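PDB 1XG8: hypothetical protein SA0798 from Staphylococcus aureus subsp. aureus N315, which is of unknown function but belongs to the thioredoxin clan, whose members often carry out thiol-disulfide chemistry, so a redox role is possible yet unproven. Local coordinates for residues 36-41 with 98-103; 44-49 with 102-107; 67-72 with 80-85. All coordinates share one frame; numbering follows the deposited sequence.

Contact 1 (36-41 with 98-103); sequences QPLLKR and KQITRF
The short backbone bond from Arg102 N to Lys98 O, 2.7 Å, spans the helical turn that presents Ile100 to Leu38 and Leu39 of the neighbouring helix. Across the interface the contact is wholly apolar. Ile100 CG2 comes within 3.9 Å of Leu39 CD2, the two side chains crossing at about a right angle, and it lies more loosely against Leu38 CD2, at 4.5 Å. Leu39 leaves its backbone at an angle to the partner helix, but with CG beside the backbone N (chi1 -55°) its end swings nearer and supplies the methyl. In Ile100 the short branch CG2 stands anti to the backbone N and does the touching, while the longer branch reaches Ile83 of the sheet. The branched isoleucine thus serves two neighbours at once, and leucine suits 36-41 because its flexible arm can carry a methyl to the next helix. Leu39 also leans on Phe48 and Tyr50, and Ile100 on Val90, so both helices rest on the sheet. Helices 28-42 and 97-110 lying together in this way on one face of a four-stranded mixed sheet are characteristic of the thioredoxin fold.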
loop_
_atom_site.group_PDB
_atom_site.type_symbol
_atom_site.label_atom_id
_atom_site.label_comp_id
_atom_site.label_asym_id
_atom_site.label_seq_id
_atom_site.Cartn_x
_atom_site.Cartn_y
_atom_site.Cartn_z
ATOM N N GLN A 36 1.908 7.750 5.184
ATOM C CA GLN A 36 3.091 8.587 5.108
ATOM C C GLN A 36 3.675 8.999 6.457
ATOM O O GLN A 36 4.856 8.776 6.706
ATOM C CB GLN A 36 2.803 9.809 4.223
ATOM C CG GLN A 36 2.901 9.482 2.728
ATOM C CD GLN A 36 2.015 10.341 1.839
ATOM O OE1 GLN A 36 0.800 10.368 2.002
ATOM N NE2 GLN A 36 2.621 11.030 0.880
ATOM N N PRO A 37 2.867 9.590 7.353
ATOM C CA PRO A 37 3.409 9.994 8.656
ATOM C C PRO A 37 3.783 8.785 9.487
ATOM O O PRO A 37 4.801 8.774 10.158
ATOM C CB PRO A 37 2.262 10.778 9.288
ATOM C CG PRO A 37 1.518 11.295 8.119
ATOM C CD PRO A 37 1.499 10.101 7.195
ATOM N N LEU A 38 2.934 7.769 9.440
ATOM C CA LEU A 38 3.158 6.535 10.175
ATOM C C LEU A 38 4.579 6.010 9.980
ATOM O O LEU A 38 5.319 5.816 10.938
ATOM C CB LEU A 38 2.169 5.472 9.699
ATOM C CG LEU A 38 2.248 4.096 10.360
ATOM C CD1 LEU A 38 1.749 4.197 11.792
ATOM C CD2 LEU A 38 1.417 3.091 9.566
ATOM N N LEU A 39 4.954 5.780 8.729
ATOM C CA LEU A 39 6.271 5.246 8.421
ATOM C C LEU A 39 7.401 6.215 8.738
ATOM O O LEU A 39 8.467 5.799 9.204
ATOM C CB LEU A 39 6.329 4.833 6.955
ATOM C CG LEU A 39 5.246 3.846 6.538
ATOM C CD1 LEU A 39 5.513 3.405 5.115
ATOM C CD2 LEU A 39 5.229 2.652 7.479
ATOM N N LYS A 40 7.174 7.500 8.483
ATOM C CA LYS A 40 8.183 8.516 8.763
ATOM C C LYS A 40 8.519 8.529 10.254
ATOM O O LYS A 40 9.629 8.883 10.656
ATOM C CB LYS A 40 7.675 9.898 8.348
ATOM C CG LYS A 40 8.565 11.046 8.823
ATOM C CD LYS A 40 7.958 12.410 8.520
ATOM C CE LYS A 40 6.591 12.572 9.172
ATOM N NZ LYS A 40 6.647 12.304 10.639
ATOM N N ARG A 41 7.552 8.123 11.068
ATOM C CA ARG A 41 7.712 8.099 12.513
ATOM C C ARG A 41 8.288 6.795 13.067
ATOM O O ARG A 41 9.165 6.815 13.927
ATOM C CB ARG A 41 6.361 8.397 13.162
ATOM C CG ARG A 41 6.294 8.193 14.663
ATOM C CD ARG A 41 5.021 8.820 15.197
ATOM N NE ARG A 41 3.837 8.387 14.455
ATOM C CZ ARG A 41 2.877 9.206 14.026
ATOM N NH1 ARG A 41 2.954 10.510 14.261
ATOM N NH2 ARG A 41 1.832 8.720 13.364
ATOM N N LYS A 98 -0.495 -3.140 12.305
ATOM C CA LYS A 98 0.447 -4.235 12.509
ATOM C C LYS A 98 0.830 -4.909 11.200
ATOM O O LYS A 98 1.960 -5.369 11.054
ATOM C CB LYS A 98 -0.137 -5.274 13.462
ATOM C CG LYS A 98 -0.205 -4.805 14.904
ATOM C CD LYS A 98 1.185 -4.492 15.462
ATOM C CE LYS A 98 1.101 -3.855 16.847
ATOM N NZ LYS A 98 0.371 -4.718 17.810
ATOM N N GLN A 99 -0.106 -4.981 10.257
ATOM C CA GLN A 99 0.173 -5.585 8.954
ATOM C C GLN A 99 1.285 -4.803 8.260
ATOM O O GLN A 99 2.184 -5.384 7.647
ATOM C CB GLN A 99 -1.053 -5.545 8.050
ATOM C CG GLN A 99 -2.258 -6.250 8.581
ATOM C CD GLN A 99 -3.314 -6.396 7.513
ATOM O OE1 GLN A 99 -3.112 -7.120 6.531
ATOM N NE2 GLN A 99 -4.439 -5.700 7.680
ATOM N N ILE A 100 1.203 -3.479 8.348
ATOM C CA ILE A 100 2.198 -2.620 7.748
ATOM C C ILE A 100 3.529 -2.758 8.485
ATOM O O ILE A 100 4.572 -2.948 7.860
ATOM C CB ILE A 100 1.789 -1.132 7.801
ATOM C CG1 ILE A 100 0.370 -0.946 7.258
ATOM C CG2 ILE A 100 2.793 -0.304 7.006
ATOM C CD1 ILE A 100 0.172 -1.493 5.895
ATOM N N THR A 101 3.502 -2.672 9.811
ATOM C CA THR A 101 4.742 -2.757 10.576
ATOM C C THR A 101 5.397 -4.133 10.556
ATOM O O THR A 101 6.614 -4.246 10.380
ATOM C CB THR A 101 4.536 -2.304 12.049
ATOM O OG1 THR A 101 3.521 -3.100 12.674
ATOM C CG2 THR A 101 4.147 -0.833 12.091
ATOM N N ARG A 102 4.603 -5.180 10.723
ATOM C CA ARG A 102 5.176 -6.512 10.714
ATOM C C ARG A 102 5.784 -6.865 9.365
ATOM O O ARG A 102 6.728 -7.642 9.294
ATOM C CB ARG A 102 4.124 -7.543 11.125
ATOM C CG ARG A 102 3.767 -7.455 12.599
ATOM C CD ARG A 102 2.729 -8.477 13.006
ATOM N NE ARG A 102 2.400 -8.346 14.424
ATOM C CZ ARG A 102 1.543 -9.128 15.077
ATOM N NH1 ARG A 102 0.914 -10.111 14.444
ATOM N NH2 ARG A 102 1.320 -8.932 16.371
ATOM N N PHE A 103 5.247 -6.297 8.294
ATOM C CA PHE A 103 5.774 -6.561 6.958
ATOM C C PHE A 103 7.176 -5.951 6.841
ATOM O O PHE A 103 8.096 -6.578 6.328
ATOM C CB PHE A 103 4.861 -5.956 5.888
ATOM C CG PHE A 103 5.313 -6.230 4.476
ATOM C CD1 PHE A 103 4.960 -7.413 3.836
ATOM C CD2 PHE A 103 6.109 -5.307 3.790
ATOM C CE1 PHE A 103 5.391 -7.679 2.525
ATOM C CE2 PHE A 103 6.548 -5.563 2.479
ATOM C CZ PHE A 103 6.186 -6.754 1.846
#

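Contact 2 (44-49 with 102-107); sequences PNISFK and RFIDQK
Ile46 is the first residue of 44-49 to meet the helix, and its partner is Ile104. Its CG1 lies beside the backbone N (chi1 -59°), and the extended branch ends in CD1, 4.2 Å from Ile104 CG2. The two isoleucines run antiparallel past one another, so the contact is made alongside rather than end-on. The other branch of Ile46 is used within its own segment: CG2 sits 3.4 Å off the plane of the Phe48 ring, nearer its margin than its middle, and covers part of one face of that ring.

Ser47, between them, turns to the other side, and its backbone bonds to Asn8 on strand 8-14, just before strand 48-54 begins. Phe48 then swings its ring back toward the helix. Its CZ is 3.8 Å from Ile104 CD1, which approaches obliquely. Ile104 therefore divides its work, CG2 going to Ile46 and the extended CG1–CD1 branch (chi2 175°) to Phe48. A beta-branched residue is apt here, since its two arms touch neighbours two residues apart on the same chain. Lys49 continues the strand and bonds through its backbone to Val10.

Around this patch, Met85 lies against both Phe48 and Ile104, and Tyr43 packs on Ile104. Polar ties sit next to the apolar core: Asp105 OD1 is hydrogen-bonded to Tyr43 OH, and Lys107 forms a salt bridge with Glu88.

The touching atoms are all carbon, and the two segments bury just 91 Å² between them. The attraction across the contact must accordingly rest on dispersion and the exclusion of water, with directional bonds left to the surrounding residues.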
loop_
_atom_site.group_PDB
_atom_site.type_symbol
_atom_site.label_atom_id
_atom_site.label_comp_id
_atom_site.label_asym_id
_atom_site.label_seq_id
_atom_site.Cartn_x
_atom_site.Cartn_y
_atom_site.Cartn_z
ATOM N N PRO A 44 12.222 6.086 10.793
ATOM C CA PRO A 44 12.908 7.353 10.528
ATOM C C PRO A 44 14.088 7.230 9.584
ATOM O O PRO A 44 14.339 8.125 8.778
ATOM C CB PRO A 44 13.364 7.796 11.913
ATOM C CG PRO A 44 12.410 7.118 12.830
ATOM C CD PRO A 44 12.295 5.766 12.227
ATOM N N ASN A 45 14.808 6.119 9.682
ATOM C CA ASN A 45 15.986 5.922 8.852
ATOM C C ASN A 45 15.737 5.248 7.521
ATOM O O ASN A 45 16.677 5.002 6.771
ATOM C CB ASN A 45 17.049 5.142 9.626
ATOM C CG ASN A 45 17.425 5.816 10.934
ATOM O OD1 ASN A 45 17.796 6.992 10.953
ATOM N ND2 ASN A 45 17.330 5.074 12.036
ATOM N N ILE A 46 14.484 4.939 7.214
ATOM C CA ILE A 46 14.193 4.304 5.934
ATOM C C ILE A 46 13.568 5.348 5.033
ATOM O O ILE A 46 12.815 6.195 5.498
ATOM C CB ILE A 46 13.223 3.105 6.090
ATOM C CG1 ILE A 46 13.834 2.064 7.033
ATOM C CG2 ILE A 46 12.940 2.476 4.724
ATOM C CD1 ILE A 46 12.990 0.817 7.191
ATOM N N SER A 47 13.900 5.310 3.750
ATOM C CA SER A 47 13.332 6.255 2.817
ATOM C C SER A 47 12.245 5.570 1.997
ATOM O O SER A 47 12.437 4.478 1.464
ATOM C CB SER A 47 14.419 6.841 1.905
ATOM O OG SER A 47 15.084 5.836 1.161
ATOM N N PHE A 48 11.093 6.224 1.929
ATOM C CA PHE A 48 9.944 5.719 1.196
ATOM C C PHE A 48 9.524 6.769 0.200
ATOM O O PHE A 48 9.685 7.957 0.441
ATOM C CB PHE A 48 8.760 5.469 2.143
ATOM C CG PHE A 48 8.999 4.386 3.155
ATOM C CD1 PHE A 48 8.940 3.047 2.787
ATOM C CD2 PHE A 48 9.304 4.703 4.474
ATOM C CE1 PHE A 48 9.186 2.047 3.720
ATOM C CE2 PHE A 48 9.549 3.708 5.409
ATOM C CZ PHE A 48 9.491 2.384 5.031
ATOM N N LYS A 49 8.990 6.323 -0.925
ATOM C CA LYS A 49 8.483 7.226 -1.947
ATOM C C LYS A 49 7.041 6.755 -2.113
ATOM O O LYS A 49 6.794 5.565 -2.304
ATOM C CB LYS A 49 9.275 7.084 -3.257
ATOM C CG LYS A 49 9.380 5.658 -3.786
ATOM C CD LYS A 49 10.183 5.582 -5.081
ATOM C CE LYS A 49 11.608 6.081 -4.879
ATOM N NZ LYS A 49 12.425 5.957 -6.125
ATOM N N ARG A 102 4.603 -5.180 10.723
ATOM C CA ARG A 102 5.176 -6.512 10.714
ATOM C C ARG A 102 5.784 -6.865 9.365
ATOM O O ARG A 102 6.728 -7.642 9.294
ATOM C CB ARG A 102 4.124 -7.543 11.125
ATOM C CG ARG A 102 3.767 -7.455 12.599
ATOM C CD ARG A 102 2.729 -8.477 13.006
ATOM N NE ARG A 102 2.400 -8.346 14.424
ATOM C CZ ARG A 102 1.543 -9.128 15.077
ATOM N NH1 ARG A 102 0.914 -10.111 14.444
ATOM N NH2 ARG A 102 1.320 -8.932 16.371
ATOM N N PHE A 103 5.247 -6.297 8.294
ATOM C CA PHE A 103 5.774 -6.561 6.958
ATOM C C PHE A 103 7.176 -5.951 6.841
ATOM O O PHE A 103 8.096 -6.578 6.328
ATOM C CB PHE A 103 4.861 -5.956 5.888
ATOM C CG PHE A 103 5.313 -6.230 4.476
ATOM C CD1 PHE A 103 4.960 -7.413 3.836
ATOM C CD2 PHE A 103 6.109 -5.307 3.790
ATOM C CE1 PHE A 103 5.391 -7.679 2.525
ATOM C CE2 PHE A 103 6.548 -5.563 2.479
ATOM C CZ PHE A 103 6.186 -6.754 1.846
ATOM N N ILE A 104 7.335 -4.723 7.322
ATOM C CA ILE A 104 8.627 -4.051 7.274
ATOM C C ILE A 104 9.586 -4.649 8.303
ATOM O O ILE A 104 10.729 -4.986 7.972
ATOM C CB ILE A 104 8.474 -2.538 7.536
ATOM C CG1 ILE A 104 7.709 -1.897 6.381
ATOM C CG2 ILE A 104 9.845 -1.878 7.687
ATOM C CD1 ILE A 104 7.411 -0.442 6.610
ATOM N N ASP A 105 9.119 -4.787 9.544
ATOM C CA ASP A 105 9.940 -5.361 10.614
ATOM C C ASP A 105 10.526 -6.700 10.205
ATOM O O ASP A 105 11.701 -6.977 10.450
ATOM C CB ASP A 105 9.113 -5.553 11.880
ATOM C CG ASP A 105 8.754 -4.246 12.533
ATOM O OD1 ASP A 105 9.269 -3.191 12.089
ATOM O OD2 ASP A 105 7.963 -4.271 13.501
ATOM N N GLN A 106 9.695 -7.528 9.586
ATOM C CA GLN A 106 10.125 -8.837 9.135
ATOM C C GLN A 106 11.327 -8.692 8.212
ATOM O O GLN A 106 12.264 -9.485 8.292
ATOM C CB GLN A 106 8.977 -9.542 8.409
ATOM C CG GLN A 106 9.288 -10.958 7.967
ATOM C CD GLN A 106 10.337 -11.011 6.876
ATOM O OE1 GLN A 106 10.301 -10.226 5.922
ATOM N NE2 GLN A 106 11.275 -11.944 7.000
ATOM N N LYS A 107 11.301 -7.684 7.340
ATOM C CA LYS A 107 12.405 -7.441 6.410
ATOM C C LYS A 107 13.670 -6.996 7.145
ATOM O O LYS A 107 14.755 -7.519 6.898
ATOM C CB LYS A 107 12.006 -6.381 5.380
ATOM C CG LYS A 107 11.304 -6.941 4.154
ATOM C CD LYS A 107 10.611 -5.839 3.376
ATOM C CE LYS A 107 10.484 -6.177 1.899
ATOM N NZ LYS A 107 10.023 -7.559 1.662
#

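Contact 3 (67-72 with 80-85); sequences LQFIER and YPLITM
The ring of Phe69 carries Thr84 CG2 over one face, while Leu82 CD2 approaches it obliquely from nearer the backbone end. The threonine methyl is 3.6 Å from the centroid of the Phe69 ring and only 17° off the ring normal, a CH-pi contact, with its position slightly offset toward CE2 and CZ. Leu82 CD2 packs chiefly against the root of the side chain, 3.6 Å from Phe69 CB and 3.7 Å from Phe69 CD1. The aromatic side chain is thus supported at its base by leucine and farther out by threonine.

Torsions explain how the strand delivers these methyls. In Thr84 the hydroxyl takes the place between the backbone N and the carbonyl carbon (chi1 63°), which turns CG2 to the ring; threonine suits a beta strand, and here its methyl supplies the apolar half. With CG anti to its backbone N (chi1 171°), Leu82 reaches across the base of Phe69 roughly perpendicular to it. A large flat phenylalanine can span both neighbours, which lie two residues apart on the same face of the strand.

Ile83 and Met85 alternate to the other face, where they meet helix 97-110. Tyr13 of the adjacent antiparallel strand touches Leu82 and Thr84 and continues the apolar floor beneath helix 64-74. Pro81, preceded by a cis peptide, leads into the strand, and Tyr80 before it packs on Cys19. A helix laid on this face of the central sheet, with a cis-proline at the start of the third strand, is the hallmark arrangement of the thioredoxin fold.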
loop_
_atom_site.group_PDB
_atom_site.type_symbol
_atom_site.label_atom_id
_atom_site.label_comp_id
_atom_site.label_asym_id
_atom_site.label_seq_id
_atom_site.Cartn_x
_atom_site.Cartn_y
_atom_site.Cartn_z
ATOM N N LEU A 67 -0.794 -2.516 -13.225
ATOM C CA LEU A 67 -1.849 -3.157 -13.982
ATOM C C LEU A 67 -2.200 -4.516 -13.389
ATOM O O LEU A 67 -3.365 -4.902 -13.350
ATOM C CB LEU A 67 -1.413 -3.284 -15.448
ATOM C CG LEU A 67 -2.513 -3.738 -16.403
ATOM C CD1 LEU A 67 -2.648 -5.246 -16.330
ATOM C CD2 LEU A 67 -3.837 -3.050 -16.042
ATOM N N GLN A 68 -1.188 -5.229 -12.914
ATOM C CA GLN A 68 -1.382 -6.539 -12.315
ATOM C C GLN A 68 -2.257 -6.507 -11.066
ATOM O O GLN A 68 -3.119 -7.369 -10.891
ATOM C CB GLN A 68 -0.033 -7.161 -11.977
ATOM C CG GLN A 68 -0.117 -8.329 -11.011
ATOM C CD GLN A 68 1.146 -9.162 -11.022
ATOM O OE1 GLN A 68 1.414 -9.884 -11.990
ATOM N NE2 GLN A 68 1.944 -9.054 -9.955
ATOM N N PHE A 69 -2.032 -5.529 -10.192
ATOM C CA PHE A 69 -2.835 -5.409 -8.971
ATOM C C PHE A 69 -4.221 -4.824 -9.269
ATOM O O PHE A 69 -5.233 -5.271 -8.712
ATOM C CB PHE A 69 -2.119 -4.527 -7.949
ATOM C CG PHE A 69 -0.967 -5.202 -7.276
ATOM C CD1 PHE A 69 -1.183 -6.291 -6.436
ATOM C CD2 PHE A 69 0.330 -4.744 -7.465
ATOM C CE1 PHE A 69 -0.127 -6.911 -5.793
ATOM C CE2 PHE A 69 1.397 -5.358 -6.826
ATOM C CZ PHE A 69 1.167 -6.444 -5.986
ATOM N N ILE A 70 -4.250 -3.822 -10.148
ATOM C CA ILE A 70 -5.494 -3.174 -10.540
ATOM C C ILE A 70 -6.455 -4.207 -11.119
ATOM O O ILE A 70 -7.668 -4.104 -10.952
ATOM C CB ILE A 70 -5.238 -2.081 -11.585
ATOM C CG1 ILE A 70 -4.360 -0.985 -10.975
ATOM C CG2 ILE A 70 -6.567 -1.513 -12.072
ATOM C CD1 ILE A 70 -4.004 0.133 -11.927
ATOM N N GLU A 71 -5.897 -5.209 -11.793
ATOM C CA GLU A 71 -6.690 -6.274 -12.391
ATOM C C GLU A 71 -7.386 -7.107 -11.306
ATOM O O GLU A 71 -8.579 -7.410 -11.405
ATOM C CB GLU A 71 -5.790 -7.183 -13.242
ATOM C CG GLU A 71 -5.147 -6.512 -14.466
ATOM C CD GLU A 71 -5.935 -6.701 -15.772
ATOM O OE1 GLU A 71 -5.518 -6.132 -16.813
ATOM O OE2 GLU A 71 -6.964 -7.419 -15.766
ATOM N N ARG A 72 -6.639 -7.463 -10.266
ATOM C CA ARG A 72 -7.178 -8.271 -9.171
ATOM C C ARG A 72 -8.261 -7.523 -8.410
ATOM O O ARG A 72 -9.190 -8.121 -7.876
ATOM C CB ARG A 72 -6.054 -8.653 -8.217
ATOM C CG ARG A 72 -4.744 -8.778 -8.936
ATOM C CD ARG A 72 -3.646 -9.259 -8.028
ATOM N NE ARG A 72 -3.908 -10.608 -7.552
ATOM C CZ ARG A 72 -2.997 -11.358 -6.950
ATOM N NH1 ARG A 72 -1.780 -10.872 -6.763
ATOM N NH2 ARG A 72 -3.300 -12.585 -6.546
ATOM N N TYR A 80 -9.752 -2.550 -2.071
ATOM C CA TYR A 80 -8.940 -1.346 -2.018
ATOM C C TYR A 80 -9.520 -0.487 -0.891
ATOM O O TYR A 80 -10.703 -0.594 -0.563
ATOM C CB TYR A 80 -8.952 -0.616 -3.367
ATOM C CG TYR A 80 -10.287 -0.027 -3.732
ATOM C CD1 TYR A 80 -10.697 1.205 -3.212
ATOM C CD2 TYR A 80 -11.154 -0.707 -4.582
ATOM C CE1 TYR A 80 -11.933 1.739 -3.528
ATOM C CE2 TYR A 80 -12.396 -0.180 -4.903
ATOM C CZ TYR A 80 -12.776 1.043 -4.372
ATOM O OH TYR A 80 -14.004 1.556 -4.694
ATOM N N PRO A 81 -8.692 0.369 -0.274
ATOM C CA PRO A 81 -7.269 0.565 -0.584
ATOM C C PRO A 81 -6.407 -0.691 -0.594
ATOM O O PRO A 81 -6.606 -1.597 0.206
ATOM C CB PRO A 81 -6.813 1.546 0.497
ATOM C CG PRO A 81 -7.714 1.205 1.658
ATOM C CD PRO A 81 -9.054 1.080 0.966
ATOM N N LEU A 82 -5.463 -0.738 -1.528
ATOM C CA LEU A 82 -4.519 -1.843 -1.616
ATOM C C LEU A 82 -3.149 -1.204 -1.430
ATOM O O LEU A 82 -2.825 -0.211 -2.086
ATOM C CB LEU A 82 -4.587 -2.537 -2.980
ATOM C CG LEU A 82 -3.493 -3.582 -3.269
ATOM C CD1 LEU A 82 -3.684 -4.821 -2.416
ATOM C CD2 LEU A 82 -3.545 -3.963 -4.739
ATOM N N ILE A 83 -2.360 -1.755 -0.515
ATOM C CA ILE A 83 -1.031 -1.235 -0.258
ATOM C C ILE A 83 0.021 -2.209 -0.756
ATOM O O ILE A 83 -0.087 -3.413 -0.524
ATOM C CB ILE A 83 -0.781 -1.022 1.261
ATOM C CG1 ILE A 83 -1.817 -0.058 1.840
ATOM C CG2 ILE A 83 0.626 -0.481 1.481
ATOM C CD1 ILE A 83 -1.502 0.447 3.234
ATOM N N THR A 84 1.019 -1.697 -1.469
ATOM C CA THR A 84 2.120 -2.541 -1.929
ATOM C C THR A 84 3.409 -1.781 -1.678
ATOM O O THR A 84 3.432 -0.553 -1.739
ATOM C CB THR A 84 2.059 -2.897 -3.445
ATOM O OG1 THR A 84 2.173 -1.708 -4.223
ATOM C CG2 THR A 84 0.771 -3.627 -3.789
ATOM N N MET A 85 4.472 -2.507 -1.355
ATOM C CA MET A 85 5.778 -1.890 -1.121
ATOM C C MET A 85 6.787 -2.628 -1.979
ATOM O O MET A 85 7.026 -3.821 -1.788
ATOM C CB MET A 85 6.192 -1.973 0.346
ATOM C CG MET A 85 7.572 -1.359 0.597
ATOM S SD MET A 85 8.050 -1.290 2.337
ATOM C CE MET A 85 8.445 -2.990 2.645
#

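In the fold
Contacts 1 and 2 are neighbours, with centres about 7 Å apart, and both use helix 97-110. Leu39 of contact 1 packs on Phe48 and Ile104 of contact 2, making one continuous apolar layer. The centre of contact 3 lies about 18 Å from that of contact 1 and about 19 Å from that of contact 2, on the other side of the chain's centre. Strand 82-85 joins the two sides: one face of it serves helix 64-74 and the other helix 97-110. Along the chain contact 3 is nested within the loops closed by contacts 1 and 2, and the chain lays helices 28-42 and 97-110 on one face of the sheet and helix 64-74 on the other, an alpha/beta/alpha sandwich.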